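Local coordinates for paenibacillus xanthan lyase (Paenibacillus, PDB 6F2P), which probably cleaves the mannosyl-glucuronosyl linkage in xanthan side chains by beta-elimination, as a member of polysaccharide lyase family 8, at residues A[330-333]-A[334-337]; A[899-902]-A[903-906]; A[167-170]-A[171-175]. All coordinates share one frame; numbering follows the deposited sequence.

Interaction 1 of 3, residues A[330-333]-A[334-337]; sequences TDKT and FLKA. With CA (calcium ion), chain E.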
loop_
_atom_site.group_PDB
_atom_site.type_symbol
_atom_site.label_atom_id
_atom_site.label_comp_id
_atom_site.label_asym_id
_atom_site.label_seq_id
_atom_site.Cartn_x
_atom_site.Cartn_y
_atom_site.Cartn_z
ATOM N N THR A 330 19.541 5.159 28.140
ATOM C CA THR A 330 20.172 5.126 29.455
ATOM C C THR A 330 21.356 4.164 29.557
ATOM O O THR A 330 22.274 4.396 30.335
ATOM C CB THR A 330 19.143 4.761 30.537
ATOM O OG1 THR A 330 18.613 3.458 30.266
ATOM C CG2 THR A 330 17.999 5.765 30.541
ATOM N N ASP A 331 21.341 3.090 28.774
ATOM C CA ASP A 331 22.448 2.132 28.792
ATOM C C ASP A 331 23.447 2.383 27.663
ATOM O O ASP A 331 24.263 1.515 27.343
ATOM C CB ASP A 331 21.927 0.690 28.733
ATOM C CG ASP A 331 21.171 0.395 27.455
ATOM O OD1 ASP A 331 20.808 1.352 26.738
ATOM O OD2 ASP A 331 20.933 -0.797 27.170
ATOM N N LYS A 332 23.357 3.562 27.050
ATOM C CA LYS A 332 24.337 4.019 26.057
ATOM C C LYS A 332 24.593 3.061 24.880
ATOM O O LYS A 332 25.735 2.899 24.430
ATOM C CB LYS A 332 25.651 4.399 26.751
ATOM C CG LYS A 332 25.479 5.535 27.751
ATOM C CD LYS A 332 26.788 5.933 28.397
ATOM C CE LYS A 332 26.599 7.179 29.241
ATOM N NZ LYS A 332 27.863 7.586 29.905
ATOM N N THR A 333 23.523 2.440 24.391
ATOM C CA THR A 333 23.583 1.629 23.182
ATOM C C THR A 333 24.325 2.367 22.071
ATOM O O THR A 333 25.273 1.831 21.500
ATOM C CB THR A 333 22.169 1.248 22.683
ATOM O OG1 THR A 333 21.464 0.556 23.718
ATOM C CG2 THR A 333 22.256 0.358 21.453
ATOM N N PHE A 334 23.897 3.598 21.783
ATOM C CA PHE A 334 24.534 4.410 20.748
ATOM C C PHE A 334 25.996 4.764 21.066
ATOM O O PHE A 334 26.895 4.460 20.270
ATOM C CB PHE A 334 23.732 5.689 20.467
ATOM C CG PHE A 334 24.329 6.557 19.379
ATOM C CD1 PHE A 334 24.026 6.331 18.052
ATOM C CD2 PHE A 334 25.196 7.588 19.689
ATOM C CE1 PHE A 334 24.576 7.118 17.061
ATOM C CE2 PHE A 334 25.751 8.368 18.702
ATOM C CZ PHE A 334 25.439 8.139 17.392
ATOM N N LEU A 335 26.227 5.406 22.215
ATOM C CA LEU A 335 27.569 5.890 22.584
ATOM C C LEU A 335 28.622 4.790 22.650
ATOM O O LEU A 335 29.790 5.020 22.328
ATOM C CB LEU A 335 27.540 6.685 23.895
ATOM C CG LEU A 335 26.817 8.029 23.765
ATOM C CD1 LEU A 335 26.516 8.634 25.117
ATOM C CD2 LEU A 335 27.624 9.001 22.919
ATOM N N LYS A 336 28.208 3.592 23.042
ATOM C CA LYS A 336 29.142 2.475 23.151
ATOM C C LYS A 336 29.398 1.788 21.816
ATOM O O LYS A 336 30.231 0.886 21.727
ATOM C CB LYS A 336 28.627 1.446 24.154
ATOM C CG LYS A 336 28.683 1.899 25.596
ATOM C CD LYS A 336 27.669 1.142 26.426
ATOM C CE LYS A 336 28.009 1.204 27.897
ATOM N NZ LYS A 336 29.236 0.408 28.192
ATOM N N ALA A 337 28.685 2.208 20.776
ATOM C CA ALA A 337 28.773 1.514 19.491
ATOM C C ALA A 337 29.480 2.305 18.392
ATOM O O ALA A 337 30.088 1.721 17.512
ATOM C CB ALA A 337 27.390 1.082 19.026
HETATM CA CA CA E . 19.500 1.155 24.813
HETATM O O HOH W 1 18.676 -1.468 25.002
HETATM O O HOH W 2 18.653 1.739 22.670
HETATM O O HOH W 3 17.861 2.641 25.748
#

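Interaction 2 of 3, residues A[899-902]-A[903-906]; sequences VSTG and IDTT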
loop_
_atom_site.group_PDB
_atom_site.type_symbol
_atom_site.label_atom_id
_atom_site.label_comp_id
_atom_site.label_asym_id
_atom_site.label_seq_id
_atom_site.Cartn_x
_atom_site.Cartn_y
_atom_site.Cartn_z
ATOM N N VAL A 899 -25.819 3.549 -26.252
ATOM C CA VAL A 899 -27.040 4.204 -26.695
ATOM C C VAL A 899 -28.229 3.609 -25.952
ATOM O O VAL A 899 -28.271 2.404 -25.729
ATOM C CB VAL A 899 -27.244 3.979 -28.199
ATOM C CG1 VAL A 899 -28.462 4.741 -28.696
ATOM C CG2 VAL A 899 -25.991 4.388 -28.960
ATOM N N SER A 900 -29.190 4.444 -25.561
ATOM C CA SER A 900 -30.355 3.945 -24.827
ATOM C C SER A 900 -31.255 3.109 -25.730
ATOM O O SER A 900 -31.188 3.204 -26.955
ATOM C CB SER A 900 -31.144 5.087 -24.189
ATOM O OG SER A 900 -31.487 6.062 -25.154
ATOM N N THR A 901 -32.083 2.270 -25.122
ATOM C CA THR A 901 -32.966 1.399 -25.885
ATOM C C THR A 901 -34.401 1.599 -25.420
ATOM O O THR A 901 -34.643 2.291 -24.430
ATOM C CB THR A 901 -32.575 -0.089 -25.726
ATOM O OG1 THR A 901 -32.868 -0.524 -24.393
ATOM C CG2 THR A 901 -31.085 -0.301 -26.013
ATOM N N GLY A 902 -35.346 0.994 -26.135
ATOM C CA GLY A 902 -36.750 1.067 -25.762
ATOM C C GLY A 902 -37.038 0.636 -24.331
ATOM O O GLY A 902 -37.909 1.206 -23.675
ATOM N N ILE A 903 -36.298 -0.366 -23.853
ATOM C CA ILE A 903 -36.443 -0.890 -22.494
ATOM C C ILE A 903 -36.469 0.239 -21.455
ATOM O O ILE A 903 -37.246 0.199 -20.496
ATOM C CB ILE A 903 -35.315 -1.923 -22.156
ATOM C CG1 ILE A 903 -35.507 -3.231 -22.933
ATOM C CG2 ILE A 903 -35.275 -2.242 -20.672
ATOM C CD1 ILE A 903 -34.967 -3.218 -24.354
ATOM N N ASP A 904 -35.645 1.263 -21.676
ATOM C CA ASP A 904 -35.502 2.367 -20.728
ATOM C C ASP A 904 -36.534 3.465 -20.927
ATOM O O ASP A 904 -36.975 4.090 -19.961
ATOM C CB ASP A 904 -34.115 3.011 -20.849
ATOM C CG ASP A 904 -32.982 2.023 -20.636
ATOM O OD1 ASP A 904 -33.063 1.216 -19.678
ATOM O OD2 ASP A 904 -32.014 2.068 -21.436
ATOM N N THR A 905 -36.903 3.711 -22.181
ATOM C CA THR A 905 -37.632 4.932 -22.529
ATOM C C THR A 905 -39.115 4.742 -22.855
ATOM O O THR A 905 -39.926 5.603 -22.535
ATOM C CB THR A 905 -36.929 5.719 -23.665
ATOM O OG1 THR A 905 -36.570 4.828 -24.727
ATOM C CG2 THR A 905 -35.671 6.391 -23.143
ATOM N N THR A 906 -39.467 3.623 -23.481
ATOM C CA THR A 906 -40.863 3.334 -23.799
ATOM C C THR A 906 -41.747 3.337 -22.542
ATOM O O THR A 906 -41.400 2.730 -21.531
ATOM C CB THR A 906 -41.006 1.987 -24.543
ATOM O OG1 THR A 906 -40.291 2.043 -25.785
ATOM C CG2 THR A 906 -42.478 1.679 -24.822
#

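Interaction 3 of 3, residues A[167-170]-A[171-175]; sequences TGAN and RLWES. With CA (calcium ion), chain F.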
loop_
_atom_site.group_PDB
_atom_site.type_symbol
_atom_site.label_atom_id
_atom_site.label_comp_id
_atom_site.label_asym_id
_atom_site.label_seq_id
_atom_site.Cartn_x
_atom_site.Cartn_y
_atom_site.Cartn_z
ATOM N N THR A 167 24.333 -1.861 -9.111
ATOM C CA THR A 167 23.066 -1.318 -8.632
ATOM C C THR A 167 23.008 -1.352 -7.122
ATOM O O THR A 167 23.841 -1.991 -6.483
ATOM C CB THR A 167 21.869 -2.123 -9.157
ATOM O OG1 THR A 167 21.882 -3.432 -8.579
ATOM C CG2 THR A 167 21.926 -2.249 -10.667
ATOM N N GLY A 168 22.016 -0.660 -6.566
ATOM C CA GLY A 168 21.786 -0.626 -5.132
ATOM C C GLY A 168 23.017 -0.390 -4.277
ATOM O O GLY A 168 23.826 0.488 -4.571
ATOM N N ALA A 169 23.168 -1.190 -3.226
ATOM C CA ALA A 169 24.265 -1.005 -2.279
ATOM C C ALA A 169 25.661 -1.242 -2.892
ATOM O O ALA A 169 26.640 -0.618 -2.486
ATOM C CB ALA A 169 24.053 -1.868 -1.050
ATOM N N ASN A 170 25.763 -2.128 -3.872
ATOM C CA ASN A 170 27.044 -2.302 -4.539
ATOM C C ASN A 170 27.453 -1.025 -5.240
ATOM O O ASN A 170 28.633 -0.659 -5.271
ATOM C CB ASN A 170 26.987 -3.436 -5.558
ATOM C CG ASN A 170 26.836 -4.783 -4.915
ATOM O OD1 ASN A 170 27.243 -4.995 -3.763
ATOM N ND2 ASN A 170 26.261 -5.717 -5.658
ATOM N N ARG A 171 26.460 -0.357 -5.818
ATOM C CA ARG A 171 26.716 0.855 -6.564
ATOM C C ARG A 171 27.184 1.942 -5.618
ATOM O O ARG A 171 28.093 2.709 -5.939
ATOM C CB ARG A 171 25.466 1.305 -7.290
ATOM C CG ARG A 171 25.666 2.583 -8.076
ATOM C CD ARG A 171 24.456 2.918 -8.927
ATOM N NE ARG A 171 24.780 4.006 -9.826
ATOM C CZ ARG A 171 25.185 3.840 -11.080
ATOM N NH1 ARG A 171 25.479 4.900 -11.823
ATOM N NH2 ARG A 171 25.287 2.618 -11.591
ATOM N N LEU A 172 26.560 1.997 -4.447
ATOM C CA LEU A 172 26.954 2.946 -3.420
ATOM C C LEU A 172 28.406 2.714 -3.030
ATOM O O LEU A 172 29.217 3.645 -3.006
ATOM C CB LEU A 172 26.064 2.799 -2.191
ATOM C CG LEU A 172 26.521 3.584 -0.966
ATOM C CD1 LEU A 172 26.617 5.062 -1.292
ATOM C CD2 LEU A 172 25.553 3.355 0.176
ATOM N N TRP A 173 28.726 1.459 -2.739
ATOM C CA TRP A 173 30.066 1.100 -2.310
ATOM C C TRP A 173 31.088 1.342 -3.400
ATOM O O TRP A 173 32.214 1.746 -3.115
ATOM C CB TRP A 173 30.104 -0.348 -1.861
ATOM C CG TRP A 173 29.241 -0.570 -0.689
ATOM C CD1 TRP A 173 28.973 0.321 0.306
ATOM C CD2 TRP A 173 28.499 -1.752 -0.385
ATOM N NE1 TRP A 173 28.116 -0.235 1.221
ATOM C CE2 TRP A 173 27.808 -1.511 0.820
ATOM C CE3 TRP A 173 28.354 -2.999 -1.015
ATOM C CZ2 TRP A 173 26.986 -2.472 1.417
ATOM C CZ3 TRP A 173 27.531 -3.955 -0.422
ATOM C CH2 TRP A 173 26.859 -3.683 0.781
ATOM N N GLU A 174 30.701 1.079 -4.643
ATOM C CA GLU A 174 31.535 1.450 -5.777
ATOM C C GLU A 174 31.869 2.927 -5.650
ATOM O O GLU A 174 33.035 3.329 -5.743
ATOM C CB GLU A 174 30.798 1.214 -7.096
ATOM C CG GLU A 174 30.808 -0.209 -7.607
ATOM C CD GLU A 174 30.028 -0.350 -8.903
ATOM O OE1 GLU A 174 28.855 0.070 -8.945
ATOM O OE2 GLU A 174 30.585 -0.869 -9.889
ATOM N N SER A 175 30.830 3.719 -5.401
ATOM C CA SER A 175 30.946 5.169 -5.386
ATOM C C SER A 175 31.813 5.642 -4.243
ATOM O O SER A 175 32.670 6.488 -4.454
ATOM C CB SER A 175 29.565 5.840 -5.326
ATOM O OG SER A 175 28.731 5.373 -6.371
HETATM CA CA CA F . 32.971 -1.286 -10.446
HETATM O O HOH W 4 34.121 -1.061 -12.612
HETATM O O HOH W 5 32.206 -3.082 -8.805
HETATM O O HOH W 6 34.646 -3.080 -10.573
HETATM O O HOH W 7 32.067 -2.854 -11.889
#

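Interaction 1 of 3, residues A[330-333]-A[334-337]
Asp331 meets Lys336 through its backbone oxygen, which lies 3.5 Å from Lys336 CD, while its carboxylate turns to a calcium ion. Asp331 OD1 binds the calcium ion at 2.3 Å, and Asp331 OD2 accepts a hydrogen bond from one of the three waters in the coordination shell. The next residue, Lys332, takes the left-handed helical conformation (phi 54°, psi 40°), which turns the chain. Its carbonyl accepts the only hydrogen bond between the two halves, from Lys336 N to Lys332 O at 2.9 Å. The aliphatic part of Lys336 runs back alongside, bringing CD to 3.8 Å from Lys332 CB. Lys332 itself stays extended beyond CG and carries its ammonium group to a salt bridge with Asp29. Thr333 supplies the second calcium ligand in this stretch: with OG1 beside the backbone N (chi1 -57°), the hydroxyl binds at 2.3 Å. The every-other-residue spacing of Asp329, Asp331 and Thr333 resembles the first ligands of an EF-hand loop, though three waters fill the rest of the shell. Thr333 O also touches Ala337 CB. The loop links helix 312-328 to helix 340-351, with Leu335 resting on the latter and Phe334 packed against both it and helix 292-307.

Interaction 2 of 3, residues A[899-902]-A[903-906]
Two peptide carbonyls, those of Thr901 and Gly902, are flat groups that receive the following residues, and they are approached differently. Asp904 N lies above the plane of the Thr901 carbonyl, 50° out of it, with a 3.1 Å hydrogen bond to Thr901 O. Thr906 N instead comes to Gly902 O in the carbonyl plane, on a lone pair, at 2.9 Å. Around the same oxygens the bonding is looser: Thr905 N makes a weak bond to each, and Thr905 OG1 stands 3.2 Å from Thr901 O without its proton being settled. The carboxylate of Asp904 bends back toward the preceding strand, leaving OD2 4.2 Å from Ser900 CB, and OD1 accepts a hydrogen bond from Thr818 N. The side chains of Thr901 and Ile903 run alongside each other in one direction. With OG1 set between the backbone N and the carbonyl carbon (chi1 70°), the Thr901 hydroxyl is 3.4 Å from Ile903 CD1 and hydrogen-bonds to Thr818 O. A short helix with a threonine in the N-cap position is the motif here, a single turn that carries the chain out of strand 891-900 of one beta-sandwich and into strand 907-910 of the next.

Interaction 3 of 3, residues A[167-170]-A[171-175]
Trp173 holds its indole beside the backbone N (chi1 -63°), a torsion that folds the ring back over Ala169 one turn earlier, and Glu174 runs extended beyond CG toward a calcium ion. Both belong to the first turns of an alpha-helix in the helical domain of a family 8 lyase, where side chains four residues apart meet. Ala169 CB stands over the six-membered ring in a CH-pi contact, 3.9 Å from its centroid and 16° off the normal. Ala169 O lies 2.9 Å above the plane of the Trp173 indole, offset toward the rim, while accepting the hydrogen bond from Trp173 N at 3.0 Å. Asn170 crosses the indole at a slant, its amide turned 53° from the ring plane and OD1 3.5 Å from Trp173 CZ3. The helical bonding goes on with Leu172 N to Gly168 O, and with Glu174 N to Asn170 O at 2.8 Å. Glu174 OE2 binds calcium at 2.5 Å, in company with Gln161, Ser163 and four waters. Backbone amides of the preceding loop steady the carboxylate, Met166 N at OE1 and Thr165 N at OE2. Arg171 turns its NE to Gly197 O and NH2 to Met166 O. Its own carbonyl oxygen is gripped twice by one residue: Ser175 N and Ser175 OG reach Arg171 O from opposite faces of the carbonyl plane, OG at 2.8 Å.

In the fold
Read from the N terminus, the three local contacts follow one another in series, neither nesting nor crossing. Interaction 3 comes first, where a calcium-bound loop after helix 147-160 gives way to helix 168-184. Interaction 1 closes a second calcium-binding turn, between helix 312-328 and helix 340-351; the centres of these two contacts are about 29 Å apart. Interaction 2 comes much later, where the chain passes between two consecutive beta-sandwiches, and its centre lies about 77 Å from that of interaction 1, on the opposite side of the chain's centre. In these three places, short-range contacts accompany a helix start, a calcium-binding turn and a link between sandwiches, two of them with a metal and one without.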